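Long-range contacts in hydroxyethylphosphonate dioxygenase (Streptomyces albus, PDB 6B9R), which probably uses non-haem iron and oxygen to cleave the carbon-carbon bond of 2-hydroxyethylphosphonate, giving hydroxymethylphosphonate: residues 135-139 and 171-175; 153-157 and 189-193; 237-243 and 270-276; 314-318 and 329-333. Residue numbers count along the deposited sequence, not the author numbering.

Interaction 1: 135-139 and 171-175; sequences DDDPD and SHCVP
An irregular loop, 135-139, lies against the extended strand 171-175, their end-to-end directions 166° apart. No direct hydrogen bond joins them, so the 282 Å² interface rests on van der Waals contact and one water. Two successive Asx turns fold the loop: D135 OD1 (chi1 p) accepts from D137 N at 3.0 Å, and D137 OD1 (chi1 t) from D139 N at 2.7 Å. Along the strand, S171 comes first: its O is 3.6 Å from P138 CB, and its CB lies 4.1 Å from D139 OD1. H172 directs its CA-to-CB bond away, its C 3.6 Å from P138 CB. C173, chi1 t, is the centre of the register, with P138 CA and C173 CA 4.8 Å apart. Its CB packs 3.9 Å from P138 CD and 3.4 Å from D136 O, while water 1 donates to both D136 O (2.7 Å) and C173 O (2.9 Å). V174 points away, and P175 CG closes the contact 3.4 Å from D136 OD2. Strand 170-175 is an outer strand of a three-stranded antiparallel sheet, backbone-paired to strand 161-167 through H172 with F165 and V174 with Y163; that neighbour also supplies N162, hydrogen-bonded to D136 OD1.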
loop_
_atom_site.group_PDB
_atom_site.type_symbol
_atom_site.label_atom_id
_atom_site.label_comp_id
_atom_site.label_asym_id
_atom_site.label_seq_id
_atom_site.Cartn_x
_atom_site.Cartn_y
_atom_site.Cartn_z
ATOM N N ASP A 135 -5.758 31.019 -30.788
ATOM C CA ASP A 135 -5.349 31.838 -29.657
ATOM C C ASP A 135 -5.070 30.922 -28.477
ATOM O O ASP A 135 -5.288 29.709 -28.542
ATOM C CB ASP A 135 -6.400 32.902 -29.298
ATOM C CG ASP A 135 -7.762 32.308 -28.956
ATOM O OD1 ASP A 135 -7.838 31.326 -28.175
ATOM O OD2 ASP A 135 -8.772 32.846 -29.461
ATOM N N ASP A 136 -4.595 31.515 -27.386
ATOM C CA ASP A 136 -4.339 30.790 -26.149
ATOM C C ASP A 136 -5.348 31.164 -25.067
ATOM O O ASP A 136 -5.011 31.207 -23.884
ATOM C CB ASP A 136 -2.907 31.032 -25.682
ATOM C CG ASP A 136 -1.895 30.832 -26.804
ATOM O OD1 ASP A 136 -2.157 30.001 -27.699
ATOM O OD2 ASP A 136 -0.850 31.519 -26.808
ATOM N N ASP A 137 -6.588 31.431 -25.471
ATOM C CA ASP A 137 -7.658 31.767 -24.536
ATOM C C ASP A 137 -8.192 30.493 -23.890
ATOM O O ASP A 137 -8.707 29.619 -24.600
ATOM C CB ASP A 137 -8.775 32.510 -25.268
ATOM C CG ASP A 137 -9.982 32.834 -24.375
ATOM O OD1 ASP A 137 -9.996 32.496 -23.170
ATOM O OD2 ASP A 137 -10.939 33.440 -24.903
ATOM N N PRO A 138 -8.106 30.352 -22.564
ATOM C CA PRO A 138 -8.688 29.166 -21.910
ATOM C C PRO A 138 -10.177 29.004 -22.152
ATOM O O PRO A 138 -10.683 27.878 -22.057
ATOM C CB PRO A 138 -8.387 29.399 -20.422
ATOM C CG PRO A 138 -8.138 30.868 -20.305
ATOM C CD PRO A 138 -7.494 31.276 -21.595
ATOM N N ASP A 139 -10.896 30.085 -22.459
ATOM C CA ASP A 139 -12.338 30.041 -22.656
ATOM C C ASP A 139 -12.728 29.902 -24.122
ATOM O O ASP A 139 -13.917 29.975 -24.446
ATOM C CB ASP A 139 -12.987 31.291 -22.056
ATOM C CG ASP A 139 -12.790 31.383 -20.553
ATOM O OD1 ASP A 139 -12.929 30.347 -19.871
ATOM O OD2 ASP A 139 -12.486 32.485 -20.052
ATOM N N SER A 171 -10.428 28.396 -15.286
ATOM C CA SER A 171 -9.790 27.731 -16.413
ATOM C C SER A 171 -8.503 28.456 -16.768
ATOM O O SER A 171 -8.461 29.689 -16.802
ATOM C CB SER A 171 -10.717 27.703 -17.631
ATOM O OG SER A 171 -11.901 26.980 -17.348
ATOM N N HIS A 172 -7.453 27.687 -17.030
ATOM C CA HIS A 172 -6.160 28.224 -17.420
ATOM C C HIS A 172 -5.721 27.603 -18.738
ATOM O O HIS A 172 -6.110 26.479 -19.077
ATOM C CB HIS A 172 -5.079 27.943 -16.369
ATOM C CG HIS A 172 -5.479 28.288 -14.971
ATOM N ND1 HIS A 172 -5.026 29.419 -14.326
ATOM C CD2 HIS A 172 -6.270 27.641 -14.082
ATOM C CE1 HIS A 172 -5.533 29.462 -13.106
ATOM N NE2 HIS A 172 -6.290 28.393 -12.932
ATOM N N CYS A 173 -4.890 28.338 -19.468
ATOM C CA CYS A 173 -4.225 27.832 -20.662
ATOM C C CYS A 173 -2.758 28.228 -20.613
ATOM O O CYS A 173 -2.434 29.420 -20.546
ATOM C CB CYS A 173 -4.870 28.373 -21.940
ATOM S SG CYS A 173 -3.945 27.939 -23.435
ATOM N N VAL A 174 -1.874 27.238 -20.664
ATOM C CA VAL A 174 -0.440 27.507 -20.757
ATOM C C VAL A 174 0.081 26.905 -22.057
ATOM O O VAL A 174 0.047 25.679 -22.228
ATOM C CB VAL A 174 0.311 26.955 -19.533
ATOM C CG1 VAL A 174 1.803 27.063 -19.732
ATOM C CG2 VAL A 174 -0.108 27.697 -18.271
ATOM N N PRO A 175 0.557 27.716 -23.000
ATOM C CA PRO A 175 1.158 27.157 -24.220
ATOM C C PRO A 175 2.466 26.442 -23.910
ATOM O O PRO A 175 3.284 26.914 -23.119
ATOM C CB PRO A 175 1.399 28.391 -25.105
ATOM C CG PRO A 175 0.621 29.512 -24.462
ATOM C CD PRO A 175 0.552 29.189 -23.006
HETATM O O HOH W 1 -2.960 31.738 -22.292
#

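Interaction 2: 153-157 and 189-193; sequences QFTYF and PHSFT. With FE (Fe (III) ion), chain E; 2HE ((2-hydroxyethyl)phosphonic acid), chain F.
Strands 153-157 and 190-193 run nearly parallel, 13° between their N-to-C directions, but their axes approach no closer than 11.5 Å. CA atoms of Q153 and H190 are 10.4 Å apart, those of F157 and F192 10.1 Å. Such spacing excludes backbone pairing; side chains fill the gap, as between facing walls of a cupin-type beta barrel. At one end Q153 (chi1 t, chi2 t) and H190 (chi1 p) converge on iron, with Q153 OE1 at 2.1 Å and H190 NE2 at 2.2 Å from FE. These ligand atoms lie 3.2 Å apart without a hydrogen bond. H190 ND1 is held by A188 O. H149 completes the protein ligands; 2HE chelates FE through O4 (2.2 Å) and O3 (2.5 Å), and water 2 lies 2.6 Å from FE. Q153 NE2 donates to T155 OG1 (2.6 Å) and to 2HE O4 (3.1 Å), helping orient the amide. F192 (chi1 m) lines the substrate pocket, its CE1 3.4 Å from 2HE O4, while its CE2 packs 3.6 Å from F157 CE1 and 3.9 Å from T155 CG2. Strand 152-158 lies between strands 202-208 and 181-184 in one antiparallel sheet; strand 190-194 edges a three-stranded sheet beside strand 161-167.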
loop_
_atom_site.group_PDB
_atom_site.type_symbol
_atom_site.label_atom_id
_atom_site.label_comp_id
_atom_site.label_asym_id
_atom_site.label_seq_id
_atom_site.Cartn_x
_atom_site.Cartn_y
_atom_site.Cartn_z
ATOM N N GLN A 153 -1.366 12.219 -13.744
ATOM C CA GLN A 153 -0.836 12.304 -15.099
ATOM C C GLN A 153 0.505 13.014 -15.135
ATOM O O GLN A 153 0.673 14.080 -14.539
ATOM C CB GLN A 153 -1.802 13.003 -16.048
ATOM C CG GLN A 153 -1.415 12.814 -17.502
ATOM C CD GLN A 153 -2.537 13.212 -18.442
ATOM O OE1 GLN A 153 -3.673 12.802 -18.265
ATOM N NE2 GLN A 153 -2.220 14.026 -19.440
ATOM N N PHE A 154 1.452 12.400 -15.827
ATOM C CA PHE A 154 2.664 13.053 -16.288
ATOM C C PHE A 154 2.549 13.189 -17.794
ATOM O O PHE A 154 2.332 12.191 -18.492
ATOM C CB PHE A 154 3.919 12.247 -15.938
ATOM C CG PHE A 154 5.120 12.729 -16.665
ATOM C CD1 PHE A 154 5.811 13.845 -16.220
ATOM C CD2 PHE A 154 5.525 12.122 -17.836
ATOM C CE1 PHE A 154 6.905 14.329 -16.922
ATOM C CE2 PHE A 154 6.616 12.614 -18.553
ATOM C CZ PHE A 154 7.311 13.717 -18.085
ATOM N N THR A 155 2.704 14.407 -18.299
ATOM C CA THR A 155 2.556 14.662 -19.719
ATOM C C THR A 155 3.830 15.287 -20.256
ATOM O O THR A 155 4.350 16.241 -19.671
ATOM C CB THR A 155 1.362 15.575 -19.990
ATOM O OG1 THR A 155 0.175 14.968 -19.455
ATOM C CG2 THR A 155 1.185 15.767 -21.478
ATOM N N TYR A 156 4.327 14.739 -21.357
ATOM C CA TYR A 156 5.469 15.272 -22.091
ATOM C C TYR A 156 4.986 15.819 -23.428
ATOM O O TYR A 156 4.258 15.128 -24.143
ATOM C CB TYR A 156 6.511 14.178 -22.318
ATOM C CG TYR A 156 7.703 14.659 -23.089
ATOM C CD1 TYR A 156 8.773 15.246 -22.438
ATOM C CD2 TYR A 156 7.759 14.529 -24.473
ATOM C CE1 TYR A 156 9.880 15.693 -23.151
ATOM C CE2 TYR A 156 8.853 14.973 -25.190
ATOM C CZ TYR A 156 9.910 15.558 -24.524
ATOM O OH TYR A 156 10.999 15.994 -25.244
ATOM N N PHE A 157 5.384 17.053 -23.767
ATOM C CA PHE A 157 4.842 17.751 -24.935
ATOM C C PHE A 157 5.795 17.692 -26.128
ATOM O O PHE A 157 7.006 17.859 -25.977
ATOM C CB PHE A 157 4.543 19.210 -24.588
ATOM C CG PHE A 157 3.472 19.371 -23.549
ATOM C CD1 PHE A 157 2.135 19.376 -23.914
ATOM C CD2 PHE A 157 3.799 19.502 -22.209
ATOM C CE1 PHE A 157 1.135 19.526 -22.962
ATOM C CE2 PHE A 157 2.815 19.652 -21.245
ATOM C CZ PHE A 157 1.471 19.656 -21.619
ATOM N N PRO A 189 -9.531 18.507 -14.196
ATOM C CA PRO A 189 -9.958 18.516 -15.604
ATOM C C PRO A 189 -8.942 19.225 -16.480
ATOM O O PRO A 189 -8.318 20.202 -16.062
ATOM C CB PRO A 189 -11.292 19.281 -15.574
ATOM C CG PRO A 189 -11.706 19.307 -14.111
ATOM C CD PRO A 189 -10.426 19.304 -13.336
ATOM N N HIS A 190 -8.769 18.728 -17.705
ATOM C CA HIS A 190 -7.758 19.310 -18.582
ATOM C C HIS A 190 -8.094 19.024 -20.042
ATOM O O HIS A 190 -8.990 18.233 -20.358
ATOM C CB HIS A 190 -6.353 18.806 -18.224
ATOM C CG HIS A 190 -6.221 17.315 -18.200
ATOM N ND1 HIS A 190 -6.600 16.548 -17.120
ATOM C CD2 HIS A 190 -5.739 16.451 -19.125
ATOM C CE1 HIS A 190 -6.363 15.274 -17.383
ATOM N NE2 HIS A 190 -5.837 15.190 -18.593
ATOM N N SER A 191 -7.381 19.723 -20.933
ATOM C CA SER A 191 -7.539 19.539 -22.371
ATOM C C SER A 191 -6.241 19.916 -23.073
ATOM O O SER A 191 -5.345 20.528 -22.484
ATOM C CB SER A 191 -8.707 20.365 -22.919
ATOM O OG SER A 191 -9.027 19.970 -24.245
ATOM N N PHE A 192 -6.156 19.545 -24.355
ATOM C CA PHE A 192 -5.009 19.861 -25.200
ATOM C C PHE A 192 -5.483 20.222 -26.599
ATOM O O PHE A 192 -6.387 19.579 -27.139
ATOM C CB PHE A 192 -4.029 18.690 -25.329
ATOM C CG PHE A 192 -3.600 18.101 -24.031
ATOM C CD1 PHE A 192 -4.350 17.090 -23.438
ATOM C CD2 PHE A 192 -2.436 18.528 -23.410
ATOM C CE1 PHE A 192 -3.953 16.509 -22.237
ATOM C CE2 PHE A 192 -2.022 17.945 -22.203
ATOM C CZ PHE A 192 -2.791 16.939 -21.617
ATOM N N THR A 193 -4.868 21.252 -27.184
ATOM C CA THR A 193 -5.084 21.629 -28.574
ATOM C C THR A 193 -3.734 21.878 -29.238
ATOM O O THR A 193 -2.696 21.949 -28.574
ATOM C CB THR A 193 -5.948 22.894 -28.696
ATOM O OG1 THR A 193 -5.250 23.990 -28.097
ATOM C CG2 THR A 193 -7.297 22.717 -27.998
HETATM FE FE FE E . -5.666 13.063 -18.975
HETATM O O3 2HE F . -7.479 12.648 -20.589
HETATM P P 2HE F . -7.948 12.964 -21.964
HETATM O O1 2HE F . -9.231 13.935 -21.907
HETATM O O2 2HE F . -8.319 11.622 -22.784
HETATM C CA 2HE F . -6.566 13.816 -22.760
HETATM C CB 2HE F . -5.286 13.121 -22.304
HETATM O O4 2HE F . -4.918 13.514 -20.972
HETATM O O HOH W 2 -4.769 10.934 -20.067
#

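Interaction 3: 237-243 and 270-276; sequences DHGAMLR and LCRTPAR
H238 (chi1 m) lays one ring face under the aliphatic start of R276: the CB of R276 sits 3.5 Å from the H238 ring centroid, 10° off the normal, a CH-pi contact. Segment 270-276 falls in a region matching the Cro/C1-type helix-turn-helix family; here the N-terminus of helix 238-249 meets the end of helix 264-271 and its following loop. D237 is the N-cap, its OD1 accepting from A240 N at 3.2 Å. The next two helical amides turn to the loop: H238 N donates to P274 O at 2.9 Å, and G239 N weakly to T273 O at 2.8 Å. H238 ND1 also reaches P274 O, at 2.9 Å. CA-CA distances are 3.9 Å for D237-P274 and 4.3 Å for G239-C271. Glycine permits this approach, since an ideal CB at 239 would clash with T273 O and C271 O. An ST turn shapes the loop, with T273 OG1 (chi1 t) accepting from A275 N at 3.3 Å. One turn along the helix, L242 (t, p) places CD2 3.8 Å from L270 CB and 3.7 Å from C271 SG. R243 (chi1 m, chi2 t, chi3 m) folds back so that its NH1 donates to C271 O at 2.7 Å.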
loop_
_atom_site.group_PDB
_atom_site.type_symbol
_atom_site.label_atom_id
_atom_site.label_comp_id
_atom_site.label_asym_id
_atom_site.label_seq_id
_atom_site.Cartn_x
_atom_site.Cartn_y
_atom_site.Cartn_z
ATOM N N ASP A 237 0.673 19.857 6.597
ATOM C CA ASP A 237 0.068 20.159 7.897
ATOM C C ASP A 237 0.621 19.200 8.946
ATOM O O ASP A 237 0.059 18.129 9.205
ATOM C CB ASP A 237 -1.453 20.079 7.826
ATOM C CG ASP A 237 -2.123 20.715 9.030
ATOM O OD1 ASP A 237 -1.460 20.889 10.077
ATOM O OD2 ASP A 237 -3.318 21.051 8.933
ATOM N N HIS A 238 1.708 19.621 9.596
ATOM C CA HIS A 238 2.351 18.769 10.590
ATOM C C HIS A 238 1.536 18.668 11.868
ATOM O O HIS A 238 1.559 17.625 12.528
ATOM C CB HIS A 238 3.754 19.293 10.890
ATOM C CG HIS A 238 4.703 19.110 9.751
ATOM N ND1 HIS A 238 4.818 20.024 8.726
ATOM C CD2 HIS A 238 5.546 18.093 9.450
ATOM C CE1 HIS A 238 5.703 19.584 7.847
ATOM N NE2 HIS A 238 6.162 18.417 8.264
ATOM N N GLY A 239 0.836 19.736 12.251
ATOM C CA GLY A 239 -0.007 19.657 13.433
ATOM C C GLY A 239 -1.090 18.603 13.302
ATOM O O GLY A 239 -1.404 17.900 14.266
ATOM N N ALA A 240 -1.671 18.473 12.104
ATOM C CA ALA A 240 -2.708 17.468 11.887
ATOM C C ALA A 240 -2.142 16.058 11.991
ATOM O O ALA A 240 -2.789 15.160 12.545
ATOM C CB ALA A 240 -3.363 17.668 10.520
ATOM N N MET A 241 -0.949 15.856 11.435
ATOM C CA MET A 241 -0.230 14.594 11.552
ATOM C C MET A 241 0.023 14.245 13.014
ATOM O O MET A 241 -0.219 13.113 13.446
ATOM C CB MET A 241 1.081 14.709 10.778
ATOM C CG MET A 241 1.911 13.450 10.638
ATOM S SD MET A 241 1.168 12.323 9.453
ATOM C CE MET A 241 0.464 11.212 10.639
ATOM N N LEU A 242 0.519 15.211 13.794
ATOM C CA LEU A 242 0.725 14.976 15.219
ATOM C C LEU A 242 -0.587 14.629 15.915
ATOM O O LEU A 242 -0.657 13.653 16.673
ATOM C CB LEU A 242 1.372 16.202 15.861
ATOM C CG LEU A 242 1.581 16.122 17.375
ATOM C CD1 LEU A 242 2.534 14.973 17.727
ATOM C CD2 LEU A 242 2.110 17.452 17.911
ATOM N N ARG A 243 -1.651 15.402 15.658
ATOM C CA ARG A 243 -2.945 15.061 16.259
ATOM C C ARG A 243 -3.383 13.653 15.862
ATOM O O ARG A 243 -3.947 12.907 16.677
ATOM C CB ARG A 243 -4.024 16.070 15.848
ATOM C CG ARG A 243 -3.835 17.486 16.414
ATOM C CD ARG A 243 -5.091 18.323 16.248
ATOM N NE ARG A 243 -5.670 18.247 14.903
ATOM C CZ ARG A 243 -5.338 19.054 13.894
ATOM N NH1 ARG A 243 -4.412 19.991 14.061
ATOM N NH2 ARG A 243 -5.924 18.925 12.714
ATOM N N LEU A 270 2.042 22.827 19.103
ATOM C CA LEU A 270 2.406 22.054 17.920
ATOM C C LEU A 270 1.198 21.364 17.299
ATOM O O LEU A 270 1.187 21.124 16.088
ATOM C CB LEU A 270 3.490 21.027 18.268
ATOM C CG LEU A 270 4.851 21.608 18.651
ATOM C CD1 LEU A 270 5.761 20.529 19.206
ATOM C CD2 LEU A 270 5.496 22.294 17.444
ATOM N N CYS A 271 0.174 21.037 18.098
ATOM C CA CYS A 271 -1.025 20.431 17.532
ATOM C C CYS A 271 -1.832 21.414 16.691
ATOM O O CYS A 271 -2.643 20.981 15.863
ATOM C CB CYS A 271 -1.899 19.843 18.651
ATOM S SG CYS A 271 -1.218 18.309 19.328
ATOM N N ARG A 272 -1.599 22.716 16.848
ATOM C CA ARG A 272 -2.413 23.746 16.215
ATOM C C ARG A 272 -1.708 24.451 15.066
ATOM O O ARG A 272 -2.193 25.491 14.608
ATOM C CB ARG A 272 -2.838 24.795 17.244
ATOM C CG ARG A 272 -3.697 24.278 18.376
ATOM C CD ARG A 272 -4.167 25.439 19.248
ATOM N NE ARG A 272 -3.328 25.661 20.425
ATOM C CZ ARG A 272 -2.418 26.625 20.539
ATOM N NH1 ARG A 272 -1.716 26.735 21.660
ATOM N NH2 ARG A 272 -2.207 27.476 19.541
ATOM N N THR A 273 -0.575 23.942 14.602
ATOM C CA THR A 273 0.107 24.646 13.534
ATOM C C THR A 273 0.536 23.678 12.438
ATOM O O THR A 273 0.870 22.521 12.718
ATOM C CB THR A 273 1.327 25.415 14.072
ATOM O OG1 THR A 273 1.966 26.104 12.991
ATOM C CG2 THR A 273 2.330 24.482 14.742
ATOM N N PRO A 274 0.510 24.115 11.179
ATOM C CA PRO A 274 1.032 23.267 10.099
ATOM C C PRO A 274 2.541 23.163 10.100
ATOM O O PRO A 274 3.070 22.187 9.556
ATOM C CB PRO A 274 0.519 23.957 8.829
ATOM C CG PRO A 274 0.309 25.372 9.242
ATOM C CD PRO A 274 -0.119 25.344 10.669
ATOM N N ALA A 275 3.245 24.123 10.704
ATOM C CA ALA A 275 4.702 24.096 10.727
ATOM C C ALA A 275 5.210 22.943 11.581
ATOM O O ALA A 275 4.663 22.653 12.648
ATOM C CB ALA A 275 5.247 25.425 11.263
ATOM N N ARG A 276 6.265 22.280 11.111
ATOM C CA ARG A 276 6.808 21.166 11.874
ATOM C C ARG A 276 7.491 21.664 13.141
ATOM O O ARG A 276 7.958 22.809 13.226
ATOM C CB ARG A 276 7.798 20.359 11.039
ATOM C CG ARG A 276 9.031 21.141 10.624
ATOM C CD ARG A 276 10.195 20.218 10.304
ATOM N NE ARG A 276 11.339 20.961 9.794
ATOM C CZ ARG A 276 12.333 21.429 10.544
ATOM N NH1 ARG A 276 12.341 21.226 11.858
ATOM N NH2 ARG A 276 13.329 22.100 9.972
#

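Interaction 4: 314-318 and 329-333; sequences TASRW and RFTQL
Three backbone hydrogen bonds set the antiparallel register: F330 N to W318 O at 2.7 Å, W318 N to F330 O at 3.1 Å, and Q332 N to S316 O at 2.9 Å. W318-F330 is therefore a hydrogen-bonded pair (CA-CA 5.5 Å), and R317-T331 a non-hydrogen-bonded one (4.6 Å). CA-H...O contacts supplement them, such as R317 CA to F330 O at 3.2 Å. Water 3 bridges S316 N (2.8 Å) and Q332 O (3.2 Å); water 4 bridges R317 NE (3.0 Å) and T331 OG1 (2.7 Å). R317 (chi1 m, then t, t) shares its sheet face with T331. Its NE comes within 4.2 Å of R329 NH1, a like-charge pair, but R329 also forms a salt bridge with D348 and R317 donates to G312 O and R313 O. On the other face W318 (chi1 p) receives F330 CB over its six-membered ring, 3.9 Å from the centroid, and its CZ3 lies 3.9 Å from Q332 CB. The second subunit covers this side: W318 NE1 donates to L250 O of that chain, and R259 of that chain makes a cation-pi contact with the indole. The pairing is that of a beta hairpin at one margin of a seven-stranded antiparallel sheet.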
loop_
_atom_site.group_PDB
_atom_site.type_symbol
_atom_site.label_atom_id
_atom_site.label_comp_id
_atom_site.label_asym_id
_atom_site.label_seq_id
_atom_site.Cartn_x
_atom_site.Cartn_y
_atom_site.Cartn_z
ATOM N N THR A 314 14.503 25.441 -18.455
ATOM C CA THR A 314 15.120 25.668 -17.156
ATOM C C THR A 314 15.307 24.384 -16.353
ATOM O O THR A 314 15.753 24.440 -15.200
ATOM C CB THR A 314 14.285 26.667 -16.366
ATOM O OG1 THR A 314 12.941 26.184 -16.302
ATOM C CG2 THR A 314 14.320 28.044 -17.047
ATOM N N ALA A 315 15.002 23.235 -16.946
ATOM C CA ALA A 315 15.079 21.964 -16.241
ATOM C C ALA A 315 16.525 21.597 -15.908
ATOM O O ALA A 315 17.452 21.907 -16.656
ATOM C CB ALA A 315 14.440 20.865 -17.094
ATOM N N SER A 316 16.712 20.932 -14.763
ATOM C CA SER A 316 18.047 20.503 -14.345
ATOM C C SER A 316 18.623 19.497 -15.333
ATOM O O SER A 316 17.919 18.604 -15.814
ATOM C CB SER A 316 18.002 19.863 -12.951
ATOM O OG SER A 316 17.782 20.816 -11.925
ATOM N N ARG A 317 19.921 19.626 -15.623
ATOM C CA ARG A 317 20.594 18.742 -16.569
ATOM C C ARG A 317 21.896 18.247 -15.969
ATOM O O ARG A 317 22.613 19.013 -15.316
ATOM C CB ARG A 317 20.887 19.453 -17.891
ATOM C CG ARG A 317 19.661 19.694 -18.748
ATOM C CD ARG A 317 19.993 20.684 -19.859
ATOM N NE ARG A 317 18.864 20.829 -20.766
ATOM C CZ ARG A 317 17.902 21.732 -20.611
ATOM N NH1 ARG A 317 17.943 22.564 -19.588
ATOM N NH2 ARG A 317 16.900 21.803 -21.479
ATOM N N TRP A 318 22.200 16.965 -16.177
ATOM C CA TRP A 318 23.466 16.422 -15.708
ATOM C C TRP A 318 23.797 15.174 -16.512
ATOM O O TRP A 318 22.961 14.634 -17.238
ATOM C CB TRP A 318 23.443 16.125 -14.201
ATOM C CG TRP A 318 22.559 14.983 -13.770
ATOM C CD1 TRP A 318 22.971 13.742 -13.377
ATOM C CD2 TRP A 318 21.126 14.985 -13.660
ATOM N NE1 TRP A 318 21.884 12.972 -13.036
ATOM C CE2 TRP A 318 20.741 13.708 -13.208
ATOM C CE3 TRP A 318 20.133 15.937 -13.924
ATOM C CZ2 TRP A 318 19.403 13.356 -12.996
ATOM C CZ3 TRP A 318 18.808 15.596 -13.718
ATOM C CH2 TRP A 318 18.451 14.304 -13.253
ATOM N N ARG A 329 22.952 11.883 -20.943
ATOM C CA ARG A 329 22.681 13.207 -20.395
ATOM C C ARG A 329 21.218 13.223 -19.992
ATOM O O ARG A 329 20.341 12.953 -20.819
ATOM C CB ARG A 329 23.002 14.314 -21.404
ATOM C CG ARG A 329 23.219 15.688 -20.753
ATOM C CD ARG A 329 21.897 16.385 -20.460
ATOM N NE ARG A 329 21.140 16.606 -21.691
ATOM C CZ ARG A 329 21.269 17.661 -22.492
ATOM N NH1 ARG A 329 22.129 18.646 -22.212
ATOM N NH2 ARG A 329 20.520 17.738 -23.584
ATOM N N PHE A 330 20.958 13.493 -18.719
ATOM C CA PHE A 330 19.599 13.477 -18.202
ATOM C C PHE A 330 19.064 14.894 -18.070
ATOM O O PHE A 330 19.809 15.813 -17.720
ATOM C CB PHE A 330 19.525 12.803 -16.835
ATOM C CG PHE A 330 19.963 11.365 -16.815
ATOM C CD1 PHE A 330 19.345 10.411 -17.613
ATOM C CD2 PHE A 330 20.958 10.955 -15.944
ATOM C CE1 PHE A 330 19.743 9.070 -17.555
ATOM C CE2 PHE A 330 21.353 9.623 -15.886
ATOM C CZ PHE A 330 20.747 8.686 -16.699
ATOM N N THR A 331 17.761 15.049 -18.319
ATOM C CA THR A 331 17.028 16.277 -18.050
ATOM C C THR A 331 15.859 15.926 -17.137
ATOM O O THR A 331 15.097 14.999 -17.435
ATOM C CB THR A 331 16.519 16.925 -19.342
ATOM O OG1 THR A 331 17.626 17.222 -20.209
ATOM C CG2 THR A 331 15.787 18.230 -19.036
ATOM N N GLN A 332 15.731 16.649 -16.026
ATOM C CA GLN A 332 14.683 16.368 -15.045
ATOM C C GLN A 332 13.369 17.001 -15.490
ATOM O O GLN A 332 13.305 18.215 -15.725
ATOM C CB GLN A 332 15.096 16.889 -13.666
ATOM C CG GLN A 332 13.995 16.820 -12.591
ATOM C CD GLN A 332 14.355 17.604 -11.325
ATOM O OE1 GLN A 332 15.487 17.542 -10.841
ATOM N NE2 GLN A 332 13.389 18.359 -10.796
ATOM N N LEU A 333 12.326 16.181 -15.623
ATOM C CA LEU A 333 11.033 16.658 -16.070
ATOM C C LEU A 333 10.107 16.810 -14.862
ATOM O O LEU A 333 10.527 16.677 -13.706
ATOM C CB LEU A 333 10.477 15.721 -17.152
ATOM C CG LEU A 333 11.502 15.392 -18.251
ATOM C CD1 LEU A 333 10.944 14.351 -19.230
ATOM C CD2 LEU A 333 11.926 16.677 -18.977
HETATM O O HOH W 3 14.361 20.179 -13.467
HETATM O O HOH W 4 17.343 18.799 -22.343
#

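Interaction 2 is the buried one, all five touching residues being enclosed around iron and substrate, whereas interaction 1 is a surface contact with no buried touching residue. Both reach the three-stranded sheet, their centres 13 Å apart, and their segments alternate along the chain. Interaction 4 lies in series with them and touches interaction 2: L333 CB meets F154 CE1 at 3.8 Å, linking the hairpin to the metal-bearing strand on the side of F154 and Y156. Interaction 3 stands apart in the helical region, about 20 Å or more between nearest atoms from each other contact. Cross-segment hydrogen bonds occur in interactions 3 and 4; metal coordination unites interaction 2, and a water bridge interaction 1.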